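Local coordinates for septation protein imp2 (Schizosaccharomyces pombe, PDB 5C1F), which binds membrane phospholipids through its F-BAR domain, links the cytoskeleton to the membrane, is required for normal septation and takes part in disassembly of the medial ring, at residues 17-21 and 126-130; 10-14 and 200-204; 26-30 and 214-219; 139-143 and 182-186. All coordinates share one frame. Residue numbers count along the deposited sequence, not the author numbering.

Interaction 1: residues 17-21 and 126-130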
loop_
_atom_site.group_PDB
_atom_site.type_symbol
_atom_site.label_atom_id
_atom_site.label_comp_id
_atom_site.label_asym_id
_atom_site.label_seq_id
_atom_site.Cartn_x
_atom_site.Cartn_y
_atom_site.Cartn_z
ATOM N N ASP A 17 10.024 49.634 15.242
ATOM C CA ASP A 17 9.026 48.576 15.372
ATOM C C ASP A 17 9.334 47.403 14.450
ATOM O O ASP A 17 8.448 46.892 13.762
ATOM C CB ASP A 17 7.623 49.115 15.082
ATOM C CG ASP A 17 7.300 50.359 15.882
ATOM O OD1 ASP A 17 7.923 50.563 16.946
ATOM O OD2 ASP A 17 6.422 51.130 15.446
ATOM N N GLU A 18 10.597 46.988 14.435
ATOM C CA GLU A 18 11.034 45.873 13.605
ATOM C C GLU A 18 10.308 44.588 13.986
ATOM O O GLU A 18 9.892 43.823 13.119
ATOM C CB GLU A 18 12.550 45.680 13.716
ATOM C CG GLU A 18 13.380 46.641 12.869
ATOM C CD GLU A 18 13.599 47.999 13.526
ATOM O OE1 GLU A 18 12.901 48.319 14.513
ATOM O OE2 GLU A 18 14.480 48.747 13.052
ATOM N N GLY A 19 10.157 44.362 15.287
ATOM C CA GLY A 19 9.428 43.210 15.785
ATOM C C GLY A 19 7.974 43.200 15.357
ATOM O O GLY A 19 7.386 42.137 15.167
ATOM N N TYR A 20 7.396 44.386 15.203
ATOM C CA TYR A 20 6.004 44.510 14.786
ATOM C C TYR A 20 5.803 43.971 13.381
ATOM O O TYR A 20 4.956 43.113 13.152
ATOM C CB TYR A 20 5.540 45.966 14.854
ATOM C CG TYR A 20 4.156 46.195 14.276
ATOM C CD1 TYR A 20 3.016 45.861 14.996
ATOM C CD2 TYR A 20 3.992 46.753 13.014
ATOM C CE1 TYR A 20 1.750 46.072 14.473
ATOM C CE2 TYR A 20 2.731 46.969 12.484
ATOM C CZ TYR A 20 1.615 46.626 13.216
ATOM O OH TYR A 20 0.359 46.839 12.690
ATOM N N HIS A 21 6.587 44.478 12.439
ATOM C CA HIS A 21 6.444 44.075 11.047
ATOM C C HIS A 21 6.899 42.636 10.846
ATOM O O HIS A 21 6.378 41.931 9.982
ATOM C CB HIS A 21 7.224 45.022 10.136
ATOM C CG HIS A 21 6.741 46.438 10.193
ATOM N ND1 HIS A 21 5.666 46.888 9.456
ATOM C CD2 HIS A 21 7.173 47.501 10.913
ATOM C CE1 HIS A 21 5.462 48.167 9.712
ATOM N NE2 HIS A 21 6.363 48.564 10.593
ATOM N N HIS A 126 -1.250 50.699 16.602
ATOM C CA HIS A 126 -0.058 51.089 15.859
ATOM C C HIS A 126 -0.323 52.292 14.953
ATOM O O HIS A 126 0.513 53.189 14.845
ATOM C CB HIS A 126 0.458 49.910 15.035
ATOM C CG HIS A 126 1.815 50.133 14.445
ATOM N ND1 HIS A 126 2.012 50.364 13.101
ATOM C CD2 HIS A 126 3.040 50.161 15.016
ATOM C CE1 HIS A 126 3.304 50.522 12.870
ATOM N NE2 HIS A 126 3.950 50.404 14.016
ATOM N N LYS A 127 -1.486 52.308 14.305
ATOM C CA LYS A 127 -1.858 53.423 13.439
ATOM C C LYS A 127 -2.005 54.713 14.235
ATOM O O LYS A 127 -1.619 55.786 13.765
ATOM C CB LYS A 127 -3.156 53.126 12.687
ATOM C CG LYS A 127 -2.969 52.326 11.405
ATOM C CD LYS A 127 -4.288 52.172 10.656
ATOM C CE LYS A 127 -4.104 51.442 9.331
ATOM N NZ LYS A 127 -3.595 50.059 9.530
ATOM N N ASP A 128 -2.565 54.606 15.436
ATOM C CA ASP A 128 -2.723 55.764 16.308
ATOM C C ASP A 128 -1.363 56.262 16.787
ATOM O O ASP A 128 -1.143 57.466 16.901
ATOM C CB ASP A 128 -3.616 55.426 17.505
ATOM C CG ASP A 128 -3.911 56.636 18.374
ATOM O OD1 ASP A 128 -4.793 57.438 18.002
ATOM O OD2 ASP A 128 -3.268 56.783 19.436
ATOM N N LYS A 129 -0.454 55.330 17.059
ATOM C CA LYS A 129 0.895 55.676 17.494
ATOM C C LYS A 129 1.616 56.494 16.431
ATOM O O LYS A 129 2.227 57.519 16.730
ATOM C CB LYS A 129 1.700 54.418 17.819
ATOM C CG LYS A 129 3.145 54.697 18.210
ATOM C CD LYS A 129 3.994 53.440 18.119
ATOM C CE LYS A 129 5.472 53.754 18.301
ATOM N NZ LYS A 129 6.341 52.582 17.997
ATOM N N LEU A 130 1.540 56.040 15.185
ATOM C CA LEU A 130 2.162 56.767 14.089
ATOM C C LEU A 130 1.416 58.070 13.816
ATOM O O LEU A 130 2.024 59.071 13.435
ATOM C CB LEU A 130 2.212 55.900 12.828
ATOM C CG LEU A 130 3.033 54.610 12.954
ATOM C CD1 LEU A 130 2.998 53.809 11.659
ATOM C CD2 LEU A 130 4.468 54.917 13.363
#

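Interaction 2: residues 10-14 and 200-204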
loop_
_atom_site.group_PDB
_atom_site.type_symbol
_atom_site.label_atom_id
_atom_site.label_comp_id
_atom_site.label_asym_id
_atom_site.label_seq_id
_atom_site.Cartn_x
_atom_site.Cartn_y
_atom_site.Cartn_z
ATOM N N ASN A 10 10.165 40.559 25.302
ATOM C CA ASN A 10 11.395 41.290 25.580
ATOM C C ASN A 10 12.384 41.314 24.423
ATOM O O ASN A 10 13.432 41.950 24.515
ATOM C CB ASN A 10 12.086 40.702 26.813
ATOM C CG ASN A 10 11.268 40.872 28.075
ATOM O OD1 ASN A 10 10.434 41.772 28.168
ATOM N ND2 ASN A 10 11.507 40.011 29.057
ATOM N N TYR A 11 12.061 40.622 23.336
ATOM C CA TYR A 11 13.040 40.443 22.273
ATOM C C TYR A 11 12.508 40.763 20.882
ATOM O O TYR A 11 13.133 40.407 19.882
ATOM C CB TYR A 11 13.586 39.011 22.307
ATOM C CG TYR A 11 14.536 38.762 23.460
ATOM C CD1 TYR A 11 14.056 38.478 24.733
ATOM C CD2 TYR A 11 15.911 38.819 23.276
ATOM C CE1 TYR A 11 14.920 38.258 25.790
ATOM C CE2 TYR A 11 16.783 38.597 24.329
ATOM C CZ TYR A 11 16.281 38.317 25.584
ATOM O OH TYR A 11 17.141 38.094 26.636
ATOM N N PHE A 12 11.370 41.445 20.807
ATOM C CA PHE A 12 10.840 41.837 19.508
ATOM C C PHE A 12 10.405 43.292 19.484
ATOM O O PHE A 12 9.251 43.609 19.203
ATOM C CB PHE A 12 9.688 40.922 19.103
ATOM C CG PHE A 12 10.146 39.594 18.583
ATOM C CD1 PHE A 12 10.569 39.463 17.269
ATOM C CD2 PHE A 12 10.185 38.486 19.409
ATOM C CE1 PHE A 12 11.007 38.244 16.786
ATOM C CE2 PHE A 12 10.621 37.264 18.931
ATOM C CZ PHE A 12 11.033 37.143 17.617
ATOM N N TRP A 13 11.357 44.171 19.772
ATOM C CA TRP A 13 11.132 45.603 19.690
ATOM C C TRP A 13 11.944 46.184 18.538
ATOM O O TRP A 13 11.820 45.732 17.398
ATOM C CB TRP A 13 11.486 46.279 21.016
ATOM C CG TRP A 13 10.621 45.813 22.149
ATOM C CD1 TRP A 13 10.886 44.796 23.018
ATOM C CD2 TRP A 13 9.339 46.333 22.518
ATOM N NE1 TRP A 13 9.852 44.658 23.914
ATOM C CE2 TRP A 13 8.890 45.588 23.627
ATOM C CE3 TRP A 13 8.529 47.360 22.024
ATOM C CZ2 TRP A 13 7.669 45.837 24.247
ATOM C CZ3 TRP A 13 7.318 47.606 22.640
ATOM C CH2 TRP A 13 6.897 46.847 23.741
ATOM N N GLY A 14 12.780 47.172 18.835
ATOM C CA GLY A 14 13.558 47.839 17.807
ATOM C C GLY A 14 13.118 49.278 17.642
ATOM O O GLY A 14 11.972 49.618 17.938
ATOM N N TRP A 200 0.913 51.684 23.526
ATOM C CA TRP A 200 1.546 50.813 22.543
ATOM C C TRP A 200 2.429 49.753 23.195
ATOM O O TRP A 200 2.386 48.583 22.818
ATOM C CB TRP A 200 2.375 51.635 21.557
ATOM C CG TRP A 200 3.334 50.796 20.779
ATOM C CD1 TRP A 200 4.689 50.753 20.922
ATOM C CD2 TRP A 200 3.006 49.854 19.753
ATOM N NE1 TRP A 200 5.228 49.850 20.038
ATOM C CE2 TRP A 200 4.215 49.285 19.309
ATOM C CE3 TRP A 200 1.808 49.442 19.162
ATOM C CZ2 TRP A 200 4.261 48.324 18.300
ATOM C CZ3 TRP A 200 1.856 48.489 18.162
ATOM C CH2 TRP A 200 3.074 47.941 17.741
ATOM N N THR A 201 3.232 50.176 24.166
ATOM C CA THR A 201 4.127 49.277 24.885
ATOM C C THR A 201 3.357 48.147 25.563
ATOM O O THR A 201 3.760 46.984 25.500
ATOM C CB THR A 201 4.954 50.041 25.942
ATOM O OG1 THR A 201 5.865 50.933 25.286
ATOM C CG2 THR A 201 5.744 49.077 26.815
ATOM N N ASN A 202 2.241 48.491 26.196
ATOM C CA ASN A 202 1.414 47.498 26.873
ATOM C C ASN A 202 0.705 46.560 25.906
ATOM O O ASN A 202 0.594 45.361 26.159
ATOM C CB ASN A 202 0.379 48.186 27.764
ATOM C CG ASN A 202 0.897 48.441 29.165
ATOM O OD1 ASN A 202 1.647 47.635 29.716
ATOM N ND2 ASN A 202 0.499 49.566 29.749
ATOM N N GLU A 203 0.228 47.111 24.795
ATOM C CA GLU A 203 -0.558 46.344 23.840
ATOM C C GLU A 203 0.317 45.386 23.040
ATOM O O GLU A 203 -0.072 44.248 22.782
ATOM C CB GLU A 203 -1.313 47.281 22.898
ATOM C CG GLU A 203 -2.730 46.832 22.599
ATOM C CD GLU A 203 -3.573 46.706 23.853
ATOM O OE1 GLU A 203 -3.591 47.660 24.660
ATOM O OE2 GLU A 203 -4.210 45.646 24.037
ATOM N N TRP A 204 1.501 45.848 22.653
ATOM C CA TRP A 204 2.424 45.008 21.903
ATOM C C TRP A 204 2.965 43.897 22.788
ATOM O O TRP A 204 3.229 42.792 22.313
ATOM C CB TRP A 204 3.574 45.832 21.322
ATOM C CG TRP A 204 4.553 45.007 20.541
ATOM C CD1 TRP A 204 5.885 44.857 20.795
ATOM C CD2 TRP A 204 4.274 44.205 19.386
ATOM N NE1 TRP A 204 6.454 44.021 19.866
ATOM C CE2 TRP A 204 5.485 43.608 18.987
ATOM C CE3 TRP A 204 3.118 43.940 18.645
ATOM C CZ2 TRP A 204 5.574 42.758 17.888
ATOM C CZ3 TRP A 204 3.208 43.097 17.551
ATOM C CH2 TRP A 204 4.426 42.516 17.184
#

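Interaction 3: residues 26-30 and 214-219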
loop_
_atom_site.group_PDB
_atom_site.type_symbol
_atom_site.label_atom_id
_atom_site.label_comp_id
_atom_site.label_asym_id
_atom_site.label_seq_id
_atom_site.Cartn_x
_atom_site.Cartn_y
_atom_site.Cartn_z
ATOM N N ARG A 26 5.254 36.957 9.704
ATOM C CA ARG A 26 5.539 35.546 9.940
ATOM C C ARG A 26 4.301 34.677 9.710
ATOM O O ARG A 26 4.417 33.499 9.370
ATOM C CB ARG A 26 6.079 35.333 11.359
ATOM C CG ARG A 26 6.229 33.864 11.733
ATOM C CD ARG A 26 7.077 33.640 12.970
ATOM N NE ARG A 26 7.068 32.229 13.358
ATOM C CZ ARG A 26 7.781 31.281 12.757
ATOM N NH1 ARG A 26 8.571 31.583 11.735
ATOM N NH2 ARG A 26 7.705 30.025 13.178
ATOM N N PHE A 27 3.122 35.267 9.880
ATOM C CA PHE A 27 1.866 34.553 9.666
ATOM C C PHE A 27 1.809 33.869 8.302
ATOM O O PHE A 27 1.261 32.776 8.173
ATOM C CB PHE A 27 0.677 35.504 9.815
ATOM C CG PHE A 27 0.206 35.662 11.230
ATOM C CD1 PHE A 27 -0.527 34.658 11.844
ATOM C CD2 PHE A 27 0.494 36.810 11.950
ATOM C CE1 PHE A 27 -0.964 34.795 13.149
ATOM C CE2 PHE A 27 0.061 36.953 13.256
ATOM C CZ PHE A 27 -0.669 35.944 13.856
ATOM N N SER A 28 2.389 34.512 7.294
ATOM C CA SER A 28 2.403 33.963 5.942
ATOM C C SER A 28 3.409 32.820 5.802
ATOM O O SER A 28 3.235 31.932 4.968
ATOM C CB SER A 28 2.716 35.062 4.924
ATOM O OG SER A 28 4.010 35.595 5.140
ATOM N N ASP A 29 4.463 32.851 6.614
ATOM C CA ASP A 29 5.470 31.793 6.604
ATOM C C ASP A 29 4.923 30.539 7.272
ATOM O O ASP A 29 5.127 29.423 6.792
ATOM C CB ASP A 29 6.748 32.249 7.312
ATOM C CG ASP A 29 7.440 33.386 6.590
ATOM O OD1 ASP A 29 7.244 33.520 5.362
ATOM O OD2 ASP A 29 8.184 34.141 7.251
ATOM N N VAL A 30 4.233 30.740 8.390
ATOM C CA VAL A 30 3.546 29.666 9.093
ATOM C C VAL A 30 2.529 28.991 8.178
ATOM O O VAL A 30 2.420 27.763 8.147
ATOM C CB VAL A 30 2.842 30.198 10.361
ATOM C CG1 VAL A 30 1.878 29.170 10.922
ATOM C CG2 VAL A 30 3.868 30.606 11.408
ATOM N N ILE A 214 0.912 31.160 19.975
ATOM C CA ILE A 214 0.657 30.590 18.657
ATOM C C ILE A 214 1.856 29.805 18.137
ATOM O O ILE A 214 1.698 28.711 17.593
ATOM C CB ILE A 214 0.282 31.686 17.640
ATOM C CG1 ILE A 214 -1.121 32.220 17.935
ATOM C CG2 ILE A 214 0.348 31.153 16.211
ATOM C CD1 ILE A 214 -1.567 33.318 16.986
ATOM N N GLU A 215 3.052 30.358 18.314
ATOM C CA GLU A 215 4.265 29.691 17.854
ATOM C C GLU A 215 4.526 28.407 18.636
ATOM O O GLU A 215 4.872 27.378 18.055
ATOM C CB GLU A 215 5.470 30.630 17.958
ATOM C CG GLU A 215 6.800 29.986 17.591
ATOM C CD GLU A 215 6.825 29.427 16.174
ATOM O OE1 GLU A 215 6.059 29.913 15.314
ATOM O OE2 GLU A 215 7.618 28.496 15.922
ATOM N N GLU A 216 4.351 28.465 19.952
ATOM C CA GLU A 216 4.549 27.292 20.794
ATOM C C GLU A 216 3.521 26.200 20.495
ATOM O O GLU A 216 3.855 25.017 20.475
ATOM C CB GLU A 216 4.491 27.682 22.270
ATOM C CG GLU A 216 5.660 28.536 22.719
ATOM C CD GLU A 216 5.511 29.023 24.144
ATOM O OE1 GLU A 216 4.466 28.740 24.766
ATOM O OE2 GLU A 216 6.442 29.691 24.640
ATOM N N GLU A 217 2.275 26.599 20.258
ATOM C CA GLU A 217 1.230 25.643 19.912
ATOM C C GLU A 217 1.460 25.062 18.523
ATOM O O GLU A 217 1.158 23.894 18.271
ATOM C CB GLU A 217 -0.148 26.298 19.979
ATOM C CG GLU A 217 -0.566 26.732 21.367
ATOM C CD GLU A 217 -1.764 27.656 21.340
ATOM O OE1 GLU A 217 -2.451 27.710 20.296
ATOM O OE2 GLU A 217 -2.013 28.336 22.360
ATOM N N ARG A 218 1.991 25.887 17.625
ATOM C CA ARG A 218 2.252 25.466 16.254
ATOM C C ARG A 218 3.211 24.288 16.219
ATOM O O ARG A 218 3.004 23.326 15.480
ATOM C CB ARG A 218 2.825 26.622 15.434
ATOM C CG ARG A 218 3.070 26.287 13.976
ATOM C CD ARG A 218 3.856 27.386 13.278
ATOM N NE ARG A 218 5.258 27.401 13.687
ATOM C CZ ARG A 218 6.219 26.709 13.081
ATOM N NH1 ARG A 218 5.931 25.944 12.036
ATOM N NH2 ARG A 218 7.467 26.781 13.520
ATOM N N ARG A 219 4.260 24.368 17.030
ATOM C CA ARG A 219 5.285 23.337 17.045
ATOM C C ARG A 219 4.786 22.065 17.720
ATOM O O ARG A 219 5.121 20.960 17.292
ATOM C CB ARG A 219 6.549 23.861 17.731
ATOM C CG ARG A 219 7.182 25.021 16.976
ATOM C CD ARG A 219 8.540 25.411 17.530
ATOM N NE ARG A 219 9.145 26.471 16.728
ATOM C CZ ARG A 219 10.070 26.274 15.795
ATOM N NH1 ARG A 219 10.521 25.050 15.550
ATOM N NH2 ARG A 219 10.553 27.304 15.113
HETATM O O HOH W 1 3.336 25.877 10.159
#

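Interaction 4: residues 139-143 and 182-186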
loop_
_atom_site.group_PDB
_atom_site.type_symbol
_atom_site.label_atom_id
_atom_site.label_comp_id
_atom_site.label_asym_id
_atom_site.label_seq_id
_atom_site.Cartn_x
_atom_site.Cartn_y
_atom_site.Cartn_z
ATOM N N ALA A 139 3.696 69.667 14.781
ATOM C CA ALA A 139 3.567 70.697 15.811
ATOM C C ALA A 139 4.935 71.217 16.235
ATOM O O ALA A 139 5.111 72.412 16.469
ATOM C CB ALA A 139 2.810 70.157 17.012
ATOM N N GLN A 140 5.899 70.309 16.338
ATOM C CA GLN A 140 7.268 70.673 16.678
ATOM C C GLN A 140 7.879 71.578 15.605
ATOM O O GLN A 140 8.596 72.530 15.919
ATOM C CB GLN A 140 8.115 69.413 16.863
ATOM C CG GLN A 140 9.571 69.671 17.207
ATOM C CD GLN A 140 10.399 68.396 17.202
ATOM O OE1 GLN A 140 9.923 67.338 16.796
ATOM N NE2 GLN A 140 11.643 68.493 17.655
ATOM N N ASP A 141 7.584 71.280 14.341
ATOM C CA ASP A 141 8.100 72.064 13.220
ATOM C C ASP A 141 7.541 73.481 13.191
ATOM O O ASP A 141 8.284 74.431 12.960
ATOM C CB ASP A 141 7.794 71.369 11.892
ATOM C CG ASP A 141 8.703 70.190 11.626
ATOM O OD1 ASP A 141 9.840 70.175 12.149
ATOM O OD2 ASP A 141 8.283 69.277 10.886
ATOM N N LYS A 142 6.236 73.623 13.410
ATOM C CA LYS A 142 5.610 74.944 13.434
ATOM C C LYS A 142 6.259 75.812 14.500
ATOM O O LYS A 142 6.632 76.959 14.246
ATOM C CB LYS A 142 4.105 74.841 13.691
ATOM C CG LYS A 142 3.297 74.370 12.496
ATOM C CD LYS A 142 1.806 74.465 12.777
ATOM C CE LYS A 142 0.985 73.897 11.632
ATOM N NZ LYS A 142 -0.480 73.969 11.905
ATOM N N TYR A 143 6.404 75.244 15.689
ATOM C CA TYR A 143 7.002 75.947 16.816
ATOM C C TYR A 143 8.481 76.232 16.572
ATOM O O TYR A 143 8.998 77.269 16.987
ATOM C CB TYR A 143 6.806 75.129 18.093
ATOM C CG TYR A 143 7.512 75.668 19.310
ATOM C CD1 TYR A 143 7.111 76.856 19.900
ATOM C CD2 TYR A 143 8.568 74.973 19.881
ATOM C CE1 TYR A 143 7.756 77.346 21.023
ATOM C CE2 TYR A 143 9.214 75.450 21.002
ATOM C CZ TYR A 143 8.806 76.634 21.569
ATOM O OH TYR A 143 9.454 77.106 22.685
ATOM N N SER A 182 1.489 78.117 19.733
ATOM C CA SER A 182 2.279 77.115 19.026
ATOM C C SER A 182 3.034 76.222 20.001
ATOM O O SER A 182 3.143 75.013 19.799
ATOM C CB SER A 182 3.260 77.790 18.068
ATOM O OG SER A 182 3.968 76.829 17.306
ATOM N N SER A 183 3.565 76.833 21.055
ATOM C CA SER A 183 4.235 76.099 22.118
ATOM C C SER A 183 3.228 75.231 22.862
ATOM O O SER A 183 3.534 74.109 23.268
ATOM C CB SER A 183 4.925 77.064 23.084
ATOM O OG SER A 183 5.569 76.374 24.139
ATOM N N SER A 184 2.021 75.765 23.028
ATOM C CA SER A 184 0.943 75.055 23.704
ATOM C C SER A 184 0.526 73.803 22.934
ATOM O O SER A 184 0.432 72.718 23.509
ATOM C CB SER A 184 -0.260 75.980 23.897
ATOM O OG SER A 184 -1.283 75.337 24.638
ATOM N N ASP A 185 0.277 73.958 21.634
ATOM C CA ASP A 185 -0.138 72.836 20.795
ATOM C C ASP A 185 0.960 71.785 20.708
ATOM O O ASP A 185 0.683 70.587 20.672
ATOM C CB ASP A 185 -0.514 73.315 19.391
ATOM C CG ASP A 185 -1.695 74.265 19.394
ATOM O OD1 ASP A 185 -2.461 74.272 20.383
ATOM O OD2 ASP A 185 -1.859 75.000 18.399
ATOM N N TYR A 186 2.206 72.250 20.668
ATOM C CA TYR A 186 3.369 71.368 20.651
ATOM C C TYR A 186 3.394 70.506 21.915
ATOM O O TYR A 186 3.510 69.283 21.835
ATOM C CB TYR A 186 4.650 72.202 20.517
ATOM C CG TYR A 186 5.966 71.443 20.519
ATOM C CD1 TYR A 186 6.026 70.075 20.279
ATOM C CD2 TYR A 186 7.155 72.110 20.767
ATOM C CE1 TYR A 186 7.236 69.400 20.295
ATOM C CE2 TYR A 186 8.365 71.447 20.782
ATOM C CZ TYR A 186 8.402 70.095 20.546
ATOM O OH TYR A 186 9.612 69.443 20.561
HETATM O O HOH W 2 2.781 73.707 17.100
#

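Interaction 1: residues 17-21 and 126-130
His126, the first residue of the helical segment 126-130, has more surface buried here than any other residue. Its NE2 donates a hydrogen bond to Asp17 OD2 (2.9 Å), a His-carboxylate pairing in which the acid lies at the ring edge and near its plane. That leaves the faces for aromatic neighbours: the Tyr20 ring stacks face to face on one of them, with centroids 3.9 Å apart and planes 16° from parallel, while the ring of His21 approaches obliquely. Histidine suits the place because one flat side chain can both stack and donate. Its ring also meets that of Trp200 on helix 162-252. Asp128, out of reach of segment 17-21, is hydrogen-bonded through its carboxylate to Ser196 of helix 162-252. One helical turn after His126, Lys129 extends with all four chi angles trans, long enough to bring NZ within 2.8 Å of Asp17 OD1 in a salt bridge. The same ammonium makes cation-pi contacts with Tyr197 and Trp200, so its buried charge is balanced by the acid and further stabilised by the two aromatic rings. Asp17 occupies the N-cap position of helix 18-59, but its carboxylate is spent on these two bases rather than on capping the helix. The arrangement, a polar and aromatic junction at the start of one long helix packed against another, belongs to the elongated helical bundle of the F-BAR domain.

Interaction 2: residues 10-14 and 200-204
In this F-BAR domain the N-terminal segment 10-14 packs on the long helix 162-252 chiefly through Trp13 and Trp204. Trp13 loses 88 Å² to the contact. Its six-membered ring reaches the helix: Trp13 CH2 lies 3.6 Å from Thr201 O and 4.0 Å from the methyl CG2 of Thr201, while Trp13 CZ3 lies 4.0 Å from Trp200 NE1. Trp204, with 64 Å² covered, turns its edge to the face of Trp13 in a T-shaped pair, planes at 76°, so that Trp204 CD1 sits 3.6 Å from Trp13 CZ3. A broad indole suits each position, filling the gap between the loop at Trp13 and helix 162-252 while offering an N-H for a backbone carbonyl. That of Trp13 is used locally, on Ser9 O. The second subunit meets the same segment, where its Thr269 and Ser268 hydrogen-bond to the carbonyls of Trp13 and Tyr11. Phe12 gives its own carbonyl to the contact: Trp204 NE1 donates to Phe12 O at 2.9 Å, with an N-H...O angle of 160°.

Interaction 3: residues 26-30 and 214-219
The carboxylate of Glu215 links two helices that run nearly parallel, their local axes 12.5 Å apart and 9° from alignment. Across that wide gap Arg26, with chi1 to chi3 all trans, donates twice to one oxygen: NH2 to Glu215 OE1 at 2.7 Å and NE to Glu215 OE1 at 3.2 Å. Within its own helix Glu215 has two more bases. Arg218 gives NE to Glu215 OE1 (3.1 Å) and NH2 to Glu215 OE2 (3.0 Å), and Arg219 gives NE to Glu215 OE2 (2.7 Å). Three guanidinium groups crowd one acid, with Arg26 NH2 only 3.3 Å from Arg218 NH2, two donors that cannot bond each other. Acids of the second subunit help offset the excess charge: its Glu67 forms a salt bridge with Arg218 and its Asp259 another with Arg219. A water accepts from Arg218 NH1 (3.2 Å) and donates to Val30 O (2.9 Å). Apolar groups fill in beside the charges, Val30 CG1 on the aliphatic Arg218 CD at 3.6 Å and Phe27 CE1 on Ile214 CD1 at 4.2 Å. This is a buried interhelical salt-bridge network, placed where the helical bundle of one F-BAR subunit meets its partner in the dimer.

Interaction 4: residues 139-143 and 182-186
Two long helices of the F-BAR bundle, 69-155 and 162-252, run antiparallel here, their local axes 8.6 Å apart and crossing at -159°. Small residues allow the close approach: the CA atoms of Ala139 and Tyr186 are the closer of the two matched pairs, at 4.9 Å, while Tyr143 lies opposite Ser182, whose OG is 3.2 Å from Tyr143 CA. Apolar packing joins Ala139 CB to Tyr186 CB at 4.5 Å, and Tyr143 CE1 is in van der Waals contact with Ser183 CB at 3.5 Å. The aromatic contacts centre on the two tyrosines. Their rings meet obliquely, with centroids 5.5 Å apart, planes at 43° and Tyr143 CD2 only 3.3 Å from Tyr186 CD2. The face of the Tyr186 ring also receives a CH-pi contact from Gln140 CA, 3.9 Å from the ring centroid and 12° off its normal. Tyrosine combines this broad packing surface with a polar tip, and both hydroxyls reach the second subunit: that of Tyr186 hydrogen-bonds to the backbone N of Tyr280 there, and that of Tyr143 more weakly to the N of Tyr283. Between the helices the polar link is indirect, through one water that donates to Ala139 O at 2.7 Å and to Ser182 O at 3.0 Å.

How the interactions relate
Interactions 1 and 2 form one continuous patch, their centres about 9 Å apart: Tyr20 packs on Trp200 and Trp204, and Gly19 N lies 3.0 Å from Trp13 O, probably a hydrogen bond. Interaction 3 shares helix 18-59 with interaction 1 and helix 162-252 with interaction 2, its centre about 20 and 18 Å from theirs. Interaction 4 lies farther out, its centre about 24 Å from that of interaction 1 and about 44 Å from that of interaction 3, where helices 69-155 and 162-252 pair. Along the chain, interactions 1 and 4 come in series, both between the two segments of interaction 2, whereas interaction 3 alternates with interactions 1 and 2. Distant sequence is thus gathered into one elongated bundle, and the second subunit reaches all four sites.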